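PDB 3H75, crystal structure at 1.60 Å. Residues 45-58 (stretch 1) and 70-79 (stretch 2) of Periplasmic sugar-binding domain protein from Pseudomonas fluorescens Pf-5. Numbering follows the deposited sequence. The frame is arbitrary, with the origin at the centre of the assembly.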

# COMPACT_ATOMS: atom_id res chain seq x y z
N ASP A 45 -12.07 -10.91 -4.34
CA ASP A 45 -13.42 -10.74 -4.87
C ASP A 45 -14.10 -9.83 -3.85
O ASP A 45 -14.46 -10.27 -2.76
CB ASP A 45 -14.18 -12.06 -4.95
CG ASP A 45 -15.57 -11.90 -5.55
OD1 ASP A 45 -16.07 -10.76 -5.57
OD2 ASP A 45 -16.17 -12.90 -5.99
N PRO A 46 -14.25 -8.53 -4.18
CA PRO A 46 -14.88 -7.58 -3.26
C PRO A 46 -16.25 -8.00 -2.75
O PRO A 46 -16.65 -7.62 -1.65
CB PRO A 46 -14.94 -6.30 -4.08
CG PRO A 46 -13.71 -6.40 -4.92
CD PRO A 46 -13.76 -7.84 -5.39
N GLN A 47 -16.97 -8.78 -3.54
CA GLN A 47 -18.28 -9.23 -3.10
C GLN A 47 -18.17 -10.10 -1.85
O GLN A 47 -19.11 -10.17 -1.06
CB GLN A 47 -19.00 -9.97 -4.23
CG GLN A 47 -19.44 -9.06 -5.36
CD GLN A 47 -20.35 -7.93 -4.88
OE1 GLN A 47 -21.36 -8.18 -4.23
NE2 GLN A 47 -19.98 -6.70 -5.20
N ASN A 48 -17.03 -10.76 -1.67
CA ASN A 48 -16.86 -11.58 -0.48
C ASN A 48 -16.71 -10.71 0.76
O ASN A 48 -17.15 -11.08 1.84
CB ASN A 48 -15.63 -12.49 -0.62
CG ASN A 48 -15.83 -13.57 -1.66
OD1 ASN A 48 -16.96 -13.97 -1.95
ND2 ASN A 48 -14.73 -14.07 -2.20
N THR A 49 -16.09 -9.55 0.59
CA THR A 49 -15.92 -8.62 1.70
C THR A 49 -17.29 -8.13 2.15
O THR A 49 -17.59 -8.06 3.34
CB THR A 49 -15.06 -7.41 1.28
OG1 THR A 49 -13.75 -7.86 0.92
CG2 THR A 49 -14.95 -6.39 2.42
N LEU A 50 -18.14 -7.81 1.18
CA LEU A 50 -19.49 -7.34 1.49
C LEU A 50 -20.28 -8.42 2.22
O LEU A 50 -20.94 -8.14 3.21
CB LEU A 50 -20.21 -6.94 0.20
CG LEU A 50 -21.67 -6.49 0.35
CD1 LEU A 50 -21.75 -5.23 1.21
CD2 LEU A 50 -22.24 -6.23 -1.03
N GLN A 51 -20.20 -9.65 1.73
CA GLN A 51 -20.93 -10.75 2.35
C GLN A 51 -20.42 -11.04 3.75
O GLN A 51 -21.20 -11.35 4.65
CB GLN A 51 -20.84 -12.01 1.49
CG GLN A 51 -21.97 -13.00 1.71
CD GLN A 51 -23.34 -12.37 1.48
OE1 GLN A 51 -23.54 -11.64 0.51
NE2 GLN A 51 -24.28 -12.67 2.36
N GLN A 52 -19.10 -10.93 3.95
CA GLN A 52 -18.51 -11.17 5.26
C GLN A 52 -19.02 -10.13 6.25
O GLN A 52 -19.32 -10.47 7.39
CB GLN A 52 -16.98 -11.10 5.17
CG GLN A 52 -16.38 -12.30 4.44
CD GLN A 52 -14.96 -12.07 3.99
OE1 GLN A 52 -14.47 -10.94 4.00
NE2 GLN A 52 -14.28 -13.14 3.59
N ALA A 53 -19.12 -8.88 5.82
CA ALA A 53 -19.62 -7.82 6.69
C ALA A 53 -21.12 -8.02 6.94
O ALA A 53 -21.58 -7.94 8.07
CB ALA A 53 -19.37 -6.46 6.05
N ARG A 54 -21.87 -8.27 5.87
CA ARG A 54 -23.31 -8.46 5.98
C ARG A 54 -23.64 -9.53 7.02
O ARG A 54 -24.49 -9.32 7.89
CB ARG A 54 -23.91 -8.86 4.63
CG ARG A 54 -25.43 -9.00 4.64
CD ARG A 54 -26.00 -9.24 3.24
NE ARG A 54 -25.58 -8.22 2.29
CZ ARG A 54 -26.12 -8.05 1.09
NH1 ARG A 54 -27.11 -8.83 0.68
NH2 ARG A 54 -25.67 -7.09 0.29
N GLU A 55 -22.96 -10.66 6.95
CA GLU A 55 -23.21 -11.74 7.89
C GLU A 55 -22.69 -11.46 9.29
O GLU A 55 -23.22 -11.98 10.27
CB GLU A 55 -22.64 -13.05 7.32
CG GLU A 55 -23.43 -13.54 6.10
CD GLU A 55 -22.89 -14.81 5.48
OE1 GLU A 55 -22.61 -15.77 6.22
OE2 GLU A 55 -22.76 -14.86 4.24
N LEU A 56 -21.66 -10.62 9.40
CA LEU A 56 -21.12 -10.26 10.72
C LEU A 56 -22.15 -9.43 11.48
O LEU A 56 -22.35 -9.61 12.68
CB LEU A 56 -19.83 -9.44 10.57
CG LEU A 56 -18.48 -10.15 10.65
CD1 LEU A 56 -17.36 -9.14 10.41
CD2 LEU A 56 -18.32 -10.81 12.01
N PHE A 57 -22.80 -8.51 10.77
CA PHE A 57 -23.80 -7.65 11.39
C PHE A 57 -25.04 -8.43 11.83
O PHE A 57 -25.71 -8.05 12.80
CB PHE A 57 -24.23 -6.53 10.43
CG PHE A 57 -23.11 -5.62 10.01
CD1 PHE A 57 -22.22 -5.11 10.95
CD2 PHE A 57 -22.96 -5.25 8.68
CE1 PHE A 57 -21.21 -4.24 10.57
CE2 PHE A 57 -21.94 -4.39 8.29
CZ PHE A 57 -21.07 -3.88 9.24
N GLN A 58 -25.36 -9.50 11.11
CA GLN A 58 -26.53 -10.31 11.43
C GLN A 58 -26.26 -11.38 12.48
O GLN A 58 -27.19 -11.95 13.04
CB GLN A 58 -27.07 -10.98 10.17
CG GLN A 58 -27.37 -10.03 9.03
CD GLN A 58 -27.93 -10.76 7.82
OE1 GLN A 58 -27.91 -11.99 7.75
NE2 GLN A 58 -28.44 -10.00 6.85
N ASN A 70 -11.09 1.03 2.14
CA ASN A 70 -12.07 1.82 1.42
C ASN A 70 -12.08 1.54 -0.08
O ASN A 70 -11.04 1.28 -0.68
CB ASN A 70 -11.82 3.31 1.67
CG ASN A 70 -13.07 4.15 1.49
OD1 ASN A 70 -14.16 3.62 1.24
ND2 ASN A 70 -12.94 5.46 1.62
N GLU A 71 -13.28 1.58 -0.64
CA GLU A 71 -13.52 1.37 -2.07
C GLU A 71 -14.82 2.12 -2.36
O GLU A 71 -15.62 2.35 -1.45
CB GLU A 71 -13.68 -0.12 -2.38
CG GLU A 71 -13.85 -0.41 -3.87
CD GLU A 71 -13.93 -1.89 -4.18
OE1 GLU A 71 -13.88 -2.70 -3.23
OE2 GLU A 71 -14.05 -2.24 -5.37
N GLN A 72 -15.05 2.48 -3.62
CA GLN A 72 -16.24 3.24 -3.99
C GLN A 72 -17.55 2.47 -4.14
O GLN A 72 -18.61 3.08 -4.28
CB GLN A 72 -15.98 4.02 -5.28
CG GLN A 72 -15.43 3.18 -6.42
CD GLN A 72 -15.27 3.96 -7.70
OE1 GLN A 72 -14.63 3.50 -8.65
NE2 GLN A 72 -15.85 5.16 -7.75
N TYR A 73 -17.49 1.14 -4.09
CA TYR A 73 -18.72 0.37 -4.26
C TYR A 73 -19.13 -0.48 -3.06
O TYR A 73 -20.29 -0.48 -2.66
CB TYR A 73 -18.61 -0.50 -5.51
CG TYR A 73 -18.50 0.30 -6.80
CD1 TYR A 73 -19.54 1.14 -7.20
CD2 TYR A 73 -17.36 0.24 -7.59
CE1 TYR A 73 -19.44 1.90 -8.37
CE2 TYR A 73 -17.25 1.00 -8.75
CZ TYR A 73 -18.29 1.82 -9.14
OH TYR A 73 -18.18 2.58 -10.28
N VAL A 74 -18.18 -1.20 -2.47
CA VAL A 74 -18.50 -2.06 -1.33
C VAL A 74 -18.51 -1.33 0.01
O VAL A 74 -19.38 -1.57 0.85
CB VAL A 74 -17.51 -3.24 -1.25
CG1 VAL A 74 -17.79 -4.06 0.00
CG2 VAL A 74 -17.66 -4.11 -2.49
N ALA A 75 -17.54 -0.44 0.23
CA ALA A 75 -17.46 0.30 1.48
C ALA A 75 -18.76 1.04 1.82
O ALA A 75 -19.22 0.98 2.96
CB ALA A 75 -16.30 1.29 1.43
N PRO A 76 -19.36 1.75 0.85
CA PRO A 76 -20.61 2.46 1.14
C PRO A 76 -21.72 1.52 1.62
O PRO A 76 -22.46 1.84 2.55
CB PRO A 76 -20.95 3.12 -0.19
CG PRO A 76 -19.60 3.39 -0.78
CD PRO A 76 -18.87 2.09 -0.50
N GLN A 77 -21.82 0.35 0.99
CA GLN A 77 -22.85 -0.61 1.36
C GLN A 77 -22.62 -1.13 2.77
O GLN A 77 -23.56 -1.32 3.54
CB GLN A 77 -22.88 -1.78 0.37
CG GLN A 77 -23.06 -1.35 -1.08
CD GLN A 77 -23.43 -2.50 -2.00
OE1 GLN A 77 -23.28 -2.41 -3.22
NE2 GLN A 77 -23.92 -3.59 -1.41
N ILE A 78 -21.36 -1.36 3.13
CA ILE A 78 -21.04 -1.84 4.46
C ILE A 78 -21.36 -0.77 5.51
O ILE A 78 -21.79 -1.08 6.61
CB ILE A 78 -19.55 -2.26 4.56
CG1 ILE A 78 -19.32 -3.50 3.70
CG2 ILE A 78 -19.17 -2.52 6.02
CD1 ILE A 78 -17.89 -4.02 3.70
N LEU A 79 -21.14 0.49 5.15
CA LEU A 79 -21.43 1.59 6.06
C LEU A 79 -22.93 1.63 6.37
O LEU A 79 -23.33 1.80 7.52
CB LEU A 79 -20.99 2.92 5.45
CG LEU A 79 -19.48 3.15 5.39
CD1 LEU A 79 -19.17 4.39 4.56
CD2 LEU A 79 -18.93 3.29 6.80
O HOH W 1 -22.47 -5.00 -4.78

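Two helices lie side by side here, nearly parallel at 7°, with axes that approach to 9.7 Å, and apolar packing does most of the work of joining them. Ile78 is the knob. Its CA-to-CB bond points sideways, but with chi1 m and chi2 t the chain reaches into a hole formed by Thr49, Leu50, Ala53 and Phe57. Ala53 forms part of the hole: its CA-to-CB bond points toward the other helix, and Ala53 CB meets Ile78 CD1 at 3.7 Å, a place where the long chain can end against a methyl. Around it, Thr49 CG2 stands 4.0 Å from Ile78 CD1, Leu50 CD1 lies 3.9 Å from Ile78 CG1, and Phe57 CZ is 4.0 Å from Ile78 CG2. Both branches of the isoleucine are thus in use. The Phe57 ring also comes to the backbone, CE2 to Ile78 O at 3.7 Å, an oblique approach.

One turn earlier, Val74 points toward the first helix and is buried with its chi1 t. The backbones draw near here, the CA atoms of Leu50 and Val74 being 6.1 Å apart, and a short branched side chain fits between them. Val74 CG1 packs on Leu50 CB at 3.8 Å, and Val74 CG2 on Pro46 CB, also at 3.8 Å. Pro46 suits the first turn of a helix, where its missing amide hydrogen costs no helical bond, and its compact ring gives the valine an apolar surface. Just before it, Asp45 caps the helix, OD1 accepting from Gln47 N at 3.0 Å.

Thr49 gives its methyl to the contact, while Leu50, t then p, brings its end closer than its sideways CB would suggest. Leu50 CD2 reaches Gln77 NE2 at 3.2 Å, a tight contact between a methyl and an amide.

At the edge the rule changes. No direct hydrogen bond crosses between the stretches; a water does the joining. Water 1 accepts from Gln47 NE2 at 3.0 Å and donates to Gln77 OE1 at 3.1 Å. Two long, flexible amides suit this place, since Gln47 starts with its CB directed away and still brings its end back. Nearby, Arg54, with chi1 and chi2 t and chi3 m, leaves NH2 4.3 Å from Gln77 NE2, which sits near the guanidinium plane at its edge. Some 422 Å² is buried in all, counting both sides, with branched aliphatics inside and long polar chains outside.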